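Peptidoglycan-N-acetylmuramic acid deacetylase PdaC (Bacillus subtilis subsp. subtilis str. 168, PDB 6H8N) removes acetyl groups from N-acetylmuramic acid residues of peptidoglycan, which confers resistance to lysozyme, and also deacylates chitin oligomers. Local coordinates at residues H38-V43 against P102-P107; T54-L59 against E95-Y100; K135-K140 against D160-S165; W127-E132 against D152-L157. The protein carries 1 engineered substitution. All coordinates share one frame; numbering follows the deposited sequence.

Contact 1: residues H38-V43 against P102-P107; sequences HATFFV and PTLVRP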
loop_
_atom_site.group_PDB
_atom_site.type_symbol
_atom_site.label_atom_id
_atom_site.label_comp_id
_atom_site.label_asym_id
_atom_site.label_seq_id
_atom_site.Cartn_x
_atom_site.Cartn_y
_atom_site.Cartn_z
ATOM N N HIS A 38 -7.361 -7.187 4.169
ATOM C CA HIS A 38 -6.163 -6.470 4.590
ATOM C C HIS A 38 -5.699 -5.578 3.460
ATOM O O HIS A 38 -6.147 -5.710 2.315
ATOM C CB HIS A 38 -5.042 -7.427 5.014
ATOM C CG HIS A 38 -5.366 -8.185 6.257
ATOM N ND1 HIS A 38 -5.385 -9.560 6.304
ATOM C CD2 HIS A 38 -5.727 -7.760 7.488
ATOM C CE1 HIS A 38 -5.717 -9.950 7.524
ATOM N NE2 HIS A 38 -5.952 -8.876 8.257
ATOM N N ALA A 39 -4.798 -4.651 3.787
ATOM C CA ALA A 39 -4.239 -3.733 2.809
ATOM C C ALA A 39 -2.812 -3.389 3.212
ATOM O O ALA A 39 -2.277 -3.886 4.211
ATOM C CB ALA A 39 -5.100 -2.479 2.684
ATOM N N THR A 40 -2.191 -2.539 2.401
ATOM C CA THR A 40 -0.824 -2.108 2.626
ATOM C C THR A 40 -0.817 -0.589 2.662
ATOM O O THR A 40 -1.351 0.048 1.746
ATOM C CB THR A 40 0.099 -2.590 1.496
ATOM O OG1 THR A 40 -0.084 -4.000 1.322
ATOM C CG2 THR A 40 1.554 -2.334 1.847
ATOM N N PHE A 41 -0.253 -0.014 3.719
ATOM C CA PHE A 41 -0.241 1.426 3.954
ATOM C C PHE A 41 1.185 1.918 3.791
ATOM O O PHE A 41 2.077 1.495 4.539
ATOM C CB PHE A 41 -0.767 1.732 5.357
ATOM C CG PHE A 41 -2.218 1.409 5.526
ATOM C CD1 PHE A 41 -2.634 0.124 5.812
ATOM C CD2 PHE A 41 -3.187 2.399 5.346
ATOM C CE1 PHE A 41 -4.002 -0.174 5.924
ATOM C CE2 PHE A 41 -4.539 2.104 5.445
ATOM C CZ PHE A 41 -4.944 0.821 5.752
ATOM N N PHE A 42 1.395 2.806 2.823
ATOM C CA PHE A 42 2.691 3.425 2.577
ATOM C C PHE A 42 2.664 4.772 3.274
ATOM O O PHE A 42 1.992 5.714 2.832
ATOM C CB PHE A 42 2.941 3.509 1.076
ATOM C CG PHE A 42 3.203 2.167 0.467
ATOM C CD1 PHE A 42 4.479 1.651 0.460
ATOM C CD2 PHE A 42 2.159 1.386 -0.039
ATOM C CE1 PHE A 42 4.737 0.387 -0.062
ATOM C CE2 PHE A 42 2.414 0.124 -0.567
ATOM C CZ PHE A 42 3.710 -0.358 -0.590
ATOM N N VAL A 43 3.367 4.839 4.387
ATOM C CA VAL A 43 3.216 5.907 5.375
ATOM C C VAL A 43 4.351 6.913 5.257
ATOM O O VAL A 43 5.500 6.581 4.930
ATOM C CB VAL A 43 3.124 5.352 6.820
ATOM C CG1 VAL A 43 1.908 4.434 6.966
ATOM C CG2 VAL A 43 4.390 4.638 7.223
ATOM N N PRO A 102 9.910 -2.015 7.866
ATOM C CA PRO A 102 9.346 -2.216 6.523
ATOM C C PRO A 102 10.388 -2.763 5.567
ATOM O O PRO A 102 11.567 -2.424 5.645
ATOM C CB PRO A 102 8.920 -0.808 6.101
ATOM C CG PRO A 102 8.641 -0.106 7.411
ATOM C CD PRO A 102 9.708 -0.649 8.353
ATOM N N THR A 103 9.917 -3.604 4.647
ATOM C CA THR A 103 10.734 -4.069 3.537
ATOM C C THR A 103 10.352 -3.429 2.216
ATOM O O THR A 103 11.145 -3.489 1.268
ATOM C CB THR A 103 10.624 -5.591 3.390
ATOM O OG1 THR A 103 9.275 -5.928 3.139
ATOM C CG2 THR A 103 11.082 -6.299 4.660
ATOM N N LEU A 104 9.189 -2.784 2.142
ATOM C CA LEU A 104 8.686 -2.175 0.920
ATOM C C LEU A 104 8.860 -0.670 0.987
ATOM O O LEU A 104 8.557 -0.044 2.008
ATOM C CB LEU A 104 7.197 -2.473 0.736
ATOM C CG LEU A 104 6.766 -3.934 0.750
ATOM C CD1 LEU A 104 5.251 -4.030 0.691
ATOM C CD2 LEU A 104 7.390 -4.668 -0.408
ATOM N N VAL A 105 9.306 -0.079 -0.118
ATOM C CA VAL A 105 9.395 1.367 -0.243
ATOM C C VAL A 105 8.596 1.801 -1.462
ATOM O O VAL A 105 8.600 1.123 -2.497
ATOM C CB VAL A 105 10.862 1.849 -0.322
ATOM C CG1 VAL A 105 11.565 1.325 -1.566
ATOM C CG2 VAL A 105 10.953 3.383 -0.239
ATOM N N ARG A 106 7.902 2.926 -1.332
ATOM C CA ARG A 106 7.147 3.509 -2.438
ATOM C C ARG A 106 7.619 4.948 -2.594
ATOM O O ARG A 106 7.206 5.827 -1.823
ATOM C CB ARG A 106 5.658 3.426 -2.172
ATOM C CG ARG A 106 4.810 4.042 -3.261
ATOM C CD ARG A 106 3.349 3.757 -3.039
ATOM N NE ARG A 106 2.956 2.427 -3.479
ATOM C CZ ARG A 106 1.718 1.959 -3.401
ATOM N NH1 ARG A 106 0.755 2.696 -2.850
ATOM N NH2 ARG A 106 1.435 0.761 -3.883
ATOM N N PRO A 107 8.501 5.228 -3.549
ATOM C CA PRO A 107 9.020 6.592 -3.699
ATOM C C PRO A 107 7.902 7.544 -4.072
ATOM O O PRO A 107 7.091 7.216 -4.946
ATOM C CB PRO A 107 10.021 6.452 -4.850
ATOM C CG PRO A 107 10.493 5.022 -4.751
ATOM C CD PRO A 107 9.223 4.265 -4.396
#
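Arg106 and Phe42 make the main contact, a cation-pi stack. The guanidinium lies flat on one face of the Phe42 ring, with centres 3.9 Å apart and planes 20° apart. Arg106 CZ sits 3.4 Å from Phe42 CD2, so the overlap is toward the CD2–CE2 rim. The Arg106 chain leaves with CG anti to the backbone N and bends at chi3 (-80°), which turns the head group onto the ring.

Arg106 CD adds a CH-pi contact over the same face, 4.1 Å from the Phe42 ring centroid. Arg106 CB meets Phe42 CD1 at 3.4 Å, across the ring from the guanidinium. Leu104 CB meets Phe42 CE1 obliquely at 3.9 Å. Thr40 CG2 reaches Leu104 CD1 at 4.2 Å.

No hydrogen bond joins the two buried segments. Arg106 NE bonds Ala125 O and NH1 bonds Thr15 OG1; with the ring, these fix the rotation of the guanidinium. NH1 also bonds OG of Ser17, engineered at the position of the proton acceptor, assigned by similarity. Arg106 O takes a hydrogen bond from His68 ND1, a second-shell bond consistent with orienting this zinc ligand.

Arg106 and Pro107 open the RPP motif of the CE4 (NodB) active site, which the stack places beside the sheet. Strand 40-43 lies between strands 11-17 and 64-67 of the parallel sheet. Strand 104-105 pairs with strand 123-124 in a separate two-stranded parallel sheet.

Contact 2: residues T54-L59 against E95-Y100; sequences TLIRML and EKISGY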
loop_
_atom_site.group_PDB
_atom_site.type_symbol
_atom_site.label_atom_id
_atom_site.label_comp_id
_atom_site.label_asym_id
_atom_site.label_seq_id
_atom_site.Cartn_x
_atom_site.Cartn_y
_atom_site.Cartn_z
ATOM N N THR A 54 -1.930 5.174 15.224
ATOM C CA THR A 54 -2.526 4.650 14.010
ATOM C C THR A 54 -1.602 3.646 13.335
ATOM O O THR A 54 -2.080 2.666 12.762
ATOM C CB THR A 54 -2.889 5.822 13.103
ATOM O OG1 THR A 54 -3.655 6.783 13.855
ATOM C CG2 THR A 54 -3.710 5.356 11.930
ATOM N N LEU A 55 -0.287 3.849 13.434
ATOM C CA LEU A 55 0.656 2.823 12.985
ATOM C C LEU A 55 0.444 1.533 13.766
ATOM O O LEU A 55 0.381 0.446 13.189
ATOM C CB LEU A 55 2.093 3.314 13.178
ATOM C CG LEU A 55 3.166 2.266 12.945
ATOM C CD1 LEU A 55 3.170 1.790 11.509
ATOM C CD2 LEU A 55 4.519 2.782 13.351
ATOM N N ILE A 56 0.355 1.634 15.096
ATOM C CA ILE A 56 0.129 0.435 15.889
ATOM C C ILE A 56 -1.162 -0.255 15.469
ATOM O O ILE A 56 -1.197 -1.479 15.319
ATOM C CB ILE A 56 0.171 0.752 17.401
ATOM C CG1 ILE A 56 1.553 1.254 17.834
ATOM C CG2 ILE A 56 -0.259 -0.471 18.211
ATOM C CD1 ILE A 56 2.660 0.270 17.626
ATOM N N ARG A 57 -2.238 0.509 15.281
ATOM C CA ARG A 57 -3.506 -0.106 14.915
ATOM C C ARG A 57 -3.417 -0.843 13.578
ATOM O O ARG A 57 -3.899 -1.976 13.446
ATOM C CB ARG A 57 -4.631 0.928 14.885
ATOM C CG ARG A 57 -5.971 0.278 14.587
ATOM C CD ARG A 57 -7.185 1.206 14.604
ATOM N NE ARG A 57 -8.255 0.377 14.082
ATOM C CZ ARG A 57 -9.327 0.782 13.415
ATOM N NH1 ARG A 57 -9.567 2.069 13.229
ATOM N NH2 ARG A 57 -10.145 -0.133 12.919
ATOM N N MET A 58 -2.813 -0.221 12.566
ATOM C CA MET A 58 -2.794 -0.883 11.273
ATOM C C MET A 58 -2.010 -2.186 11.341
ATOM O O MET A 58 -2.414 -3.186 10.730
ATOM C CB MET A 58 -2.301 0.045 10.164
ATOM C CG MET A 58 -0.944 0.576 10.307
ATOM S SD MET A 58 -0.528 1.781 8.977
ATOM C CE MET A 58 -1.750 3.053 9.062
ATOM N N LEU A 59 -0.907 -2.211 12.115
ATOM C CA LEU A 59 -0.133 -3.443 12.292
ATOM C C LEU A 59 -0.902 -4.472 13.107
ATOM O O LEU A 59 -0.897 -5.661 12.774
ATOM C CB LEU A 59 1.190 -3.131 12.985
ATOM C CG LEU A 59 2.229 -2.372 12.171
ATOM C CD1 LEU A 59 3.365 -1.919 13.106
ATOM C CD2 LEU A 59 2.766 -3.229 11.060
ATOM N N GLU A 95 10.391 2.015 13.472
ATOM C CA GLU A 95 11.040 1.094 14.404
ATOM C C GLU A 95 10.889 1.557 15.850
ATOM O O GLU A 95 10.614 0.750 16.748
ATOM C CB GLU A 95 12.516 0.976 14.022
ATOM C CG GLU A 95 13.453 0.420 15.101
ATOM C CD GLU A 95 13.237 -1.043 15.400
ATOM O OE1 GLU A 95 13.902 -1.541 16.335
ATOM O OE2 GLU A 95 12.436 -1.698 14.717
ATOM N N LYS A 96 11.056 2.855 16.093
ATOM C CA LYS A 96 10.992 3.402 17.447
ATOM C C LYS A 96 9.617 3.236 18.073
ATOM O O LYS A 96 9.504 3.084 19.295
ATOM C CB LYS A 96 11.366 4.883 17.398
ATOM C CG LYS A 96 11.482 5.596 18.717
ATOM C CD LYS A 96 12.150 6.955 18.503
ATOM C CE LYS A 96 11.180 8.099 18.702
ATOM N NZ LYS A 96 10.817 8.247 20.138
ATOM N N ILE A 97 8.563 3.305 17.270
ATOM C CA ILE A 97 7.202 3.193 17.774
ATOM C C ILE A 97 6.760 1.745 17.898
ATOM O O ILE A 97 6.007 1.407 18.813
ATOM C CB ILE A 97 6.254 3.989 16.859
ATOM C CG1 ILE A 97 6.548 5.485 16.981
ATOM C CG2 ILE A 97 4.789 3.666 17.167
ATOM C CD1 ILE A 97 5.972 6.287 15.864
ATOM N N SER A 98 7.184 0.894 16.967
ATOM C CA SER A 98 6.558 -0.410 16.774
ATOM C C SER A 98 7.520 -1.585 16.741
ATOM O O SER A 98 7.052 -2.727 16.803
ATOM C CB SER A 98 5.759 -0.413 15.458
ATOM O OG SER A 98 6.618 -0.450 14.333
ATOM N N GLY A 99 8.820 -1.363 16.583
ATOM C CA GLY A 99 9.737 -2.473 16.396
ATOM C C GLY A 99 9.633 -3.164 15.058
ATOM O O GLY A 99 10.256 -4.216 14.870
ATOM N N TYR A 100 8.851 -2.616 14.127
ATOM C CA TYR A 100 8.682 -3.182 12.788
ATOM C C TYR A 100 9.631 -2.498 11.816
ATOM O O TYR A 100 9.829 -1.282 11.885
ATOM C CB TYR A 100 7.237 -2.932 12.373
ATOM C CG TYR A 100 6.713 -3.430 11.027
ATOM C CD1 TYR A 100 5.976 -4.617 10.954
ATOM C CD2 TYR A 100 6.786 -2.637 9.887
ATOM C CE1 TYR A 100 5.407 -5.046 9.753
ATOM C CE2 TYR A 100 6.277 -3.077 8.664
ATOM C CZ TYR A 100 5.532 -4.264 8.614
ATOM O OH TYR A 100 4.916 -4.699 7.423
#
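An ST turn at the C-terminal end of helix 80-98 packs here against helix 52-60, on the surface of the deacetylase domain. Ser98 OG accepts a hydrogen bond from Tyr100 N at 3.1 Å. The same hydroxyl also bonds Ile94 O, one turn back in its helix. Its chi1 of 73° puts OG between the backbone N and the carbonyl carbon. Gly99 has positive phi (71°) where the chain leaves the helix.

The contact between the segments is apolar. The closest approach is Leu59 CD2 to Tyr100 CE1, at 3.5 Å. This methyl sits over one face of the phenol ring, 3.6 Å from the centroid, in a CH-pi contact displaced toward the CD1–CE1 rim. The other methyl of Leu59, CD1, meets Ser98 CB at 3.7 Å. One branch of the leucine thus covers the tyrosine and the other touches the turn. Tyr100 CG is anti to the backbone N, and the OH is held by Val65 N.

Leu55 CD2 touches Ile97 CG2 at 3.9 Å. CD1 of the exposed Ile56 crosses obliquely to the same methyl, Ile97 CG2, at 4.0 Å. It also packs on Ser98 CB.

Leu55 and Leu59 rest on Val65 of strand 64-67 as well. Helix 45-50 closes in through Val48, which touches both Leu55 and Ile97.

Contact 3: residues K135-K140 against D160-S165; sequences KDRNKK and DIYRTS
Ile161 CG1 lies over one face of the Tyr162 ring, 3.7 Å above its plane. Arg137 covers the opposite face. Its guanidinium is tilted 33° to the phenol ring, so the two groups overlap without lying flat. Tyr162 CE1 sits over the centre of the guanidinium, 3.5 Å from Arg137 CZ. Arg137 NH1 is 3.6 Å from Tyr162 OH, without a hydrogen bond. The arginine is extended from CG to NE, and NE bonds Trp134 O, consistent with a head group held over the ring.

Tyr162 is also the N-cap residue of helix 163-178. Asn138, whose side chain points away from 160-165, is the N-cap of helix 139-149, and its OD1 bonds Thr141 OG1. Two helix starts therefore meet here, close to the active-site loops of the NodB-homology domain.

Thr164, in the first turn of its helix, fits against the backbone of Arg137, the centre of an inverse gamma turn. Thr164 CG2 touches Arg137 O at 3.6 Å, while Thr164 OG1 lies 3.7 Å from Arg137 CB. Ser165 turns the other way. Its OG lies in plane at the edge of the Tyr162 ring and bonds Asp133 OD2, thought by similarity to raise the pKa of the catalytic histidine.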
loop_
_atom_site.group_PDB
_atom_site.type_symbol
_atom_site.label_atom_id
_atom_site.label_comp_id
_atom_site.label_asym_id
_atom_site.label_seq_id
_atom_site.Cartn_x
_atom_site.Cartn_y
_atom_site.Cartn_z
ATOM N N LYS A 135 -6.903 14.348 -7.697
ATOM C CA LYS A 135 -7.339 15.215 -8.781
ATOM C C LYS A 135 -8.858 15.269 -8.862
ATOM O O LYS A 135 -9.444 16.353 -8.952
ATOM C CB LYS A 135 -6.777 14.687 -10.100
ATOM C CG LYS A 135 -7.129 15.528 -11.327
ATOM C CD LYS A 135 -6.396 14.979 -12.551
ATOM C CE LYS A 135 -6.835 15.649 -13.849
ATOM N NZ LYS A 135 -6.017 15.186 -15.013
ATOM N N ASP A 136 -9.499 14.111 -8.814
ATOM C CA ASP A 136 -10.954 13.994 -8.863
ATOM C C ASP A 136 -11.414 13.584 -7.464
ATOM O O ASP A 136 -11.554 12.401 -7.154
ATOM C CB ASP A 136 -11.342 12.988 -9.927
ATOM C CG ASP A 136 -10.840 13.386 -11.309
ATOM O OD1 ASP A 136 -10.790 14.600 -11.587
ATOM O OD2 ASP A 136 -10.525 12.474 -12.101
ATOM N N ARG A 137 -11.603 14.575 -6.607
ATOM C CA ARG A 137 -11.938 14.334 -5.210
ATOM C C ARG A 137 -13.449 14.182 -5.091
ATOM O O ARG A 137 -14.172 15.040 -4.583
ATOM C CB ARG A 137 -11.391 15.444 -4.328
ATOM C CG ARG A 137 -9.898 15.619 -4.461
ATOM C CD ARG A 137 -9.388 16.485 -3.368
ATOM N NE ARG A 137 -7.996 16.834 -3.605
ATOM C CZ ARG A 137 -7.285 17.588 -2.789
ATOM N NH1 ARG A 137 -6.029 17.864 -3.092
ATOM N NH2 ARG A 137 -7.836 18.068 -1.681
ATOM N N ASN A 138 -13.910 13.037 -5.576
ATOM C CA ASN A 138 -15.327 12.776 -5.764
ATOM C C ASN A 138 -15.507 11.274 -5.603
ATOM O O ASN A 138 -14.914 10.494 -6.353
ATOM C CB ASN A 138 -15.757 13.250 -7.158
ATOM C CG ASN A 138 -17.197 12.955 -7.441
ATOM O OD1 ASN A 138 -17.534 11.911 -7.975
ATOM N ND2 ASN A 138 -18.066 13.894 -7.096
ATOM N N LYS A 139 -16.300 10.878 -4.615
ATOM C CA LYS A 139 -16.404 9.476 -4.242
ATOM C C LYS A 139 -16.771 8.595 -5.428
ATOM O O LYS A 139 -16.098 7.591 -5.704
ATOM C CB LYS A 139 -17.412 9.312 -3.104
ATOM C CG LYS A 139 -17.627 7.855 -2.683
ATOM C CD LYS A 139 -18.830 7.699 -1.764
ATOM C CE LYS A 139 -19.068 6.255 -1.382
ATOM N NZ LYS A 139 -20.355 6.086 -0.647
ATOM N N LYS A 140 -17.859 8.922 -6.132
ATOM C CA LYS A 140 -18.313 8.028 -7.178
ATOM C C LYS A 140 -17.324 7.949 -8.328
ATOM O O LYS A 140 -17.185 6.896 -8.945
ATOM C CB LYS A 140 -19.686 8.475 -7.682
ATOM C CG LYS A 140 -20.397 7.423 -8.490
ATOM C CD LYS A 140 -21.811 7.868 -8.912
ATOM C CE LYS A 140 -22.552 6.741 -9.601
ATOM N NZ LYS A 140 -21.647 5.782 -10.339
ATOM N N ASP A 160 -4.900 7.877 1.401
ATOM C CA ASP A 160 -5.796 7.782 2.570
ATOM C C ASP A 160 -5.791 9.033 3.424
ATOM O O ASP A 160 -5.828 8.934 4.654
ATOM C CB ASP A 160 -5.542 6.528 3.431
ATOM C CG ASP A 160 -4.143 6.462 4.036
ATOM O OD1 ASP A 160 -3.169 6.647 3.293
ATOM O OD2 ASP A 160 -4.038 6.171 5.270
ATOM N N ILE A 161 -5.774 10.210 2.804
ATOM C CA ILE A 161 -5.791 11.485 3.507
ATOM C C ILE A 161 -6.997 12.343 3.148
ATOM O O ILE A 161 -7.123 13.456 3.666
ATOM C CB ILE A 161 -4.477 12.256 3.272
ATOM C CG1 ILE A 161 -4.241 12.512 1.786
ATOM C CG2 ILE A 161 -3.321 11.466 3.879
ATOM C CD1 ILE A 161 -3.131 13.518 1.523
ATOM N N TYR A 162 -7.867 11.882 2.258
ATOM C CA TYR A 162 -9.024 12.647 1.816
ATOM C C TYR A 162 -10.310 11.942 2.224
ATOM O O TYR A 162 -10.425 10.718 2.095
ATOM C CB TYR A 162 -9.024 12.811 0.299
ATOM C CG TYR A 162 -7.747 13.412 -0.249
ATOM C CD1 TYR A 162 -7.351 14.692 0.103
ATOM C CD2 TYR A 162 -6.942 12.695 -1.123
ATOM C CE1 TYR A 162 -6.181 15.246 -0.413
ATOM C CE2 TYR A 162 -5.773 13.242 -1.637
ATOM C CZ TYR A 162 -5.400 14.513 -1.274
ATOM O OH TYR A 162 -4.237 15.035 -1.791
ATOM N N ARG A 163 -11.293 12.726 2.671
ATOM C CA ARG A 163 -12.588 12.159 3.026
ATOM C C ARG A 163 -13.196 11.375 1.865
ATOM O O ARG A 163 -13.739 10.279 2.068
ATOM C CB ARG A 163 -13.519 13.282 3.478
ATOM C CG ARG A 163 -14.946 12.850 3.784
ATOM C CD ARG A 163 -15.241 12.871 5.278
ATOM N NE ARG A 163 -14.258 12.118 6.059
ATOM C CZ ARG A 163 -14.140 10.792 6.042
ATOM N NH1 ARG A 163 -13.222 10.189 6.795
ATOM N NH2 ARG A 163 -14.932 10.066 5.267
ATOM N N THR A 164 -13.155 11.928 0.650
ATOM C CA THR A 164 -13.729 11.235 -0.498
ATOM C C THR A 164 -12.998 9.934 -0.786
ATOM O O THR A 164 -13.602 8.989 -1.299
ATOM C CB THR A 164 -13.770 12.134 -1.745
ATOM O OG1 THR A 164 -12.562 12.888 -1.858
ATOM C CG2 THR A 164 -14.935 13.106 -1.685
ATOM N N SER A 165 -11.698 9.877 -0.508
ATOM C CA SER A 165 -10.928 8.648 -0.694
ATOM C C SER A 165 -11.317 7.590 0.327
ATOM O O SER A 165 -11.434 6.414 -0.017
ATOM C CB SER A 165 -9.435 8.959 -0.606
ATOM O OG SER A 165 -9.048 9.754 -1.697
#

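Contact 4: residues W127-E132 against D152-L157; sequences WDVDPE and DGRTIL
Thr155 O receives two backbone hydrogen bonds, from Asp128 N at 2.9 Å and from Val129 N at 3.1 Å. In return, Thr155 N donates to the anti lone pair of Asp128 OD2 at 2.9 Å. Leu157 N completes the set with a bond to Val129 O, nearly along the C=O axis. Val129 and Ile156 thus form a single beta bridge, which joins loop 127-132 to strand 155-159 of the parallel sheet in the NodB-homology domain.

A water donates to Asp128 OD2 and Gly153 O and accepts from Thr155 OG1. It links the carboxylate to Gly153 O and the Thr155 hydroxyl. Beyond the bridge, Asp130 OD1 accepts from Glu132 N at 2.9 Å, making an Asx turn. That N-H comes from above the carboxylate plane. Pro131 CD makes a tight approach to the carbonyl Leu157 O, at 3.1 Å.

Packing lies outside these bonds. Val129 CB meets Ile156 CG1 at 4.2 Å. Leu157 and Trp127 run side by side and point the same way. Leu157 also touches the engineered Ser17 on strand 11-17. Its CG is anti to the backbone N (chi1 169°), and its CD2 methyl sits over the six-membered ring of Trp127, 3.7 Å from the centroid.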
loop_
_atom_site.group_PDB
_atom_site.type_symbol
_atom_site.label_atom_id
_atom_site.label_comp_id
_atom_site.label_asym_id
_atom_site.label_seq_id
_atom_site.Cartn_x
_atom_site.Cartn_y
_atom_site.Cartn_z
ATOM N N TRP A 127 2.323 0.462 -8.421
ATOM C CA TRP A 127 0.897 0.161 -8.528
ATOM C C TRP A 127 0.520 0.000 -9.998
ATOM O O TRP A 127 1.265 0.402 -10.900
ATOM C CB TRP A 127 0.052 1.261 -7.884
ATOM C CG TRP A 127 0.331 2.581 -8.489
ATOM C CD1 TRP A 127 -0.249 3.098 -9.607
ATOM C CD2 TRP A 127 1.300 3.543 -8.056
ATOM N NE1 TRP A 127 0.295 4.319 -9.899
ATOM C CE2 TRP A 127 1.254 4.620 -8.964
ATOM C CE3 TRP A 127 2.197 3.605 -6.983
ATOM C CZ2 TRP A 127 2.079 5.742 -8.835
ATOM C CZ3 TRP A 127 2.997 4.715 -6.856
ATOM C CH2 TRP A 127 2.935 5.776 -7.782
ATOM N N ASP A 128 -0.672 -0.561 -10.221
ATOM C CA ASP A 128 -1.236 -0.783 -11.561
ATOM C C ASP A 128 -2.417 0.121 -11.875
ATOM O O ASP A 128 -2.673 0.401 -13.054
ATOM C CB ASP A 128 -1.769 -2.222 -11.698
ATOM C CG ASP A 128 -0.727 -3.253 -11.486
ATOM O OD1 ASP A 128 0.302 -3.228 -12.193
ATOM O OD2 ASP A 128 -0.931 -4.108 -10.623
ATOM N N VAL A 129 -3.189 0.513 -10.874
ATOM C CA VAL A 129 -4.449 1.220 -11.057
ATOM C C VAL A 129 -4.421 2.447 -10.165
ATOM O O VAL A 129 -4.225 2.332 -8.952
ATOM C CB VAL A 129 -5.639 0.324 -10.682
ATOM C CG1 VAL A 129 -6.926 1.124 -10.711
ATOM C CG2 VAL A 129 -5.737 -0.881 -11.597
ATOM N N ASP A 130 -4.624 3.617 -10.759
ATOM C CA ASP A 130 -4.532 4.887 -10.045
ATOM C C ASP A 130 -5.714 5.756 -10.469
ATOM O O ASP A 130 -5.696 6.339 -11.569
ATOM C CB ASP A 130 -3.201 5.573 -10.340
ATOM C CG ASP A 130 -3.061 6.917 -9.664
ATOM O OD1 ASP A 130 -3.953 7.337 -8.888
ATOM O OD2 ASP A 130 -2.011 7.561 -9.922
ATOM N N PRO A 131 -6.754 5.865 -9.646
ATOM C CA PRO A 131 -7.903 6.708 -10.008
ATOM C C PRO A 131 -7.655 8.191 -9.844
ATOM O O PRO A 131 -8.587 8.983 -10.021
ATOM C CB PRO A 131 -8.977 6.237 -9.027
ATOM C CG PRO A 131 -8.182 5.856 -7.800
ATOM C CD PRO A 131 -6.931 5.225 -8.326
ATOM N N GLU A 132 -6.456 8.588 -9.460
ATOM C CA GLU A 132 -6.109 9.988 -9.294
ATOM C C GLU A 132 -7.077 10.684 -8.337
ATOM O O GLU A 132 -7.671 11.727 -8.639
ATOM C CB GLU A 132 -6.037 10.688 -10.650
ATOM C CG GLU A 132 -5.092 9.999 -11.622
ATOM C CD GLU A 132 -4.813 10.825 -12.858
ATOM O OE1 GLU A 132 -5.727 10.989 -13.698
ATOM O OE2 GLU A 132 -3.683 11.320 -12.988
ATOM N N ASP A 152 -7.948 -9.520 -11.024
ATOM C CA ASP A 152 -7.049 -10.384 -10.287
ATOM C C ASP A 152 -5.605 -9.947 -10.480
ATOM O O ASP A 152 -5.170 -9.620 -11.591
ATOM C CB ASP A 152 -7.202 -11.812 -10.789
ATOM C CG ASP A 152 -6.218 -12.752 -10.138
ATOM O OD1 ASP A 152 -6.368 -13.039 -8.937
ATOM O OD2 ASP A 152 -5.279 -13.176 -10.856
ATOM N N GLY A 153 -4.869 -9.962 -9.369
ATOM C CA GLY A 153 -3.457 -9.696 -9.353
ATOM C C GLY A 153 -3.065 -8.241 -9.418
ATOM O O GLY A 153 -1.869 -7.947 -9.410
ATOM N N ARG A 154 -4.006 -7.315 -9.475
ATOM C CA ARG A 154 -3.681 -5.910 -9.634
ATOM C C ARG A 154 -3.457 -5.241 -8.284
ATOM O O ARG A 154 -3.911 -5.720 -7.237
ATOM C CB ARG A 154 -4.774 -5.185 -10.418
ATOM C CG ARG A 154 -4.884 -5.727 -11.826
ATOM C CD ARG A 154 -5.783 -4.884 -12.695
ATOM N NE ARG A 154 -5.657 -5.327 -14.068
ATOM C CZ ARG A 154 -6.653 -5.641 -14.879
ATOM N NH1 ARG A 154 -6.334 -6.053 -16.088
ATOM N NH2 ARG A 154 -7.925 -5.551 -14.507
ATOM N N THR A 155 -2.749 -4.124 -8.333
ATOM C CA THR A 155 -2.446 -3.287 -7.182
ATOM C C THR A 155 -3.064 -1.916 -7.412
ATOM O O THR A 155 -2.772 -1.259 -8.423
ATOM C CB THR A 155 -0.932 -3.187 -7.006
ATOM O OG1 THR A 155 -0.417 -4.501 -6.792
ATOM C CG2 THR A 155 -0.560 -2.315 -5.821
ATOM N N ILE A 156 -3.907 -1.487 -6.474
ATOM C CA ILE A 156 -4.665 -0.240 -6.567
ATOM C C ILE A 156 -4.026 0.789 -5.653
ATOM O O ILE A 156 -3.673 0.476 -4.511
ATOM C CB ILE A 156 -6.133 -0.468 -6.155
ATOM C CG1 ILE A 156 -6.815 -1.452 -7.110
ATOM C CG2 ILE A 156 -6.893 0.843 -6.124
ATOM C CD1 ILE A 156 -8.093 -2.061 -6.567
ATOM N N LEU A 157 -3.918 2.032 -6.129
ATOM C CA LEU A 157 -3.435 3.168 -5.335
ATOM C C LEU A 157 -4.580 4.092 -4.946
ATOM O O LEU A 157 -5.254 4.652 -5.817
ATOM C CB LEU A 157 -2.398 3.954 -6.130
ATOM C CG LEU A 157 -1.962 5.317 -5.581
ATOM C CD1 LEU A 157 -1.350 5.153 -4.195
ATOM C CD2 LEU A 157 -1.009 6.011 -6.546
HETATM O O HOH W 1 -0.026 -6.014 -9.022
HETATM O O HOH W 2 -5.289 7.626 -6.503
#

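How the contacts relate
All four contacts lie in the C-terminal, NodB-homology deacetylase domain of PdaC. Contact 2 is nested along the chain inside the loop closed by contact 1. Contacts 4 and 3 come later, and their segments alternate. Contacts 1 and 4 both reach the main parallel sheet, with centres about 14 Å apart. They meet where Arg106 NH1 lies 3.5 Å from Leu157 CD1. Contact 2 touches contact 1 through Met58, whose SD is 3.6 Å from Phe41 CB. Contacts 2 and 4 lie on opposite sides of the chain centre. Strand 155-159 leads from contact 4 through His159, the probable proton donor, into contact 3. Contacts 1, 3 and 4 thus border the active site, while contact 2 packs helices away from the zinc site.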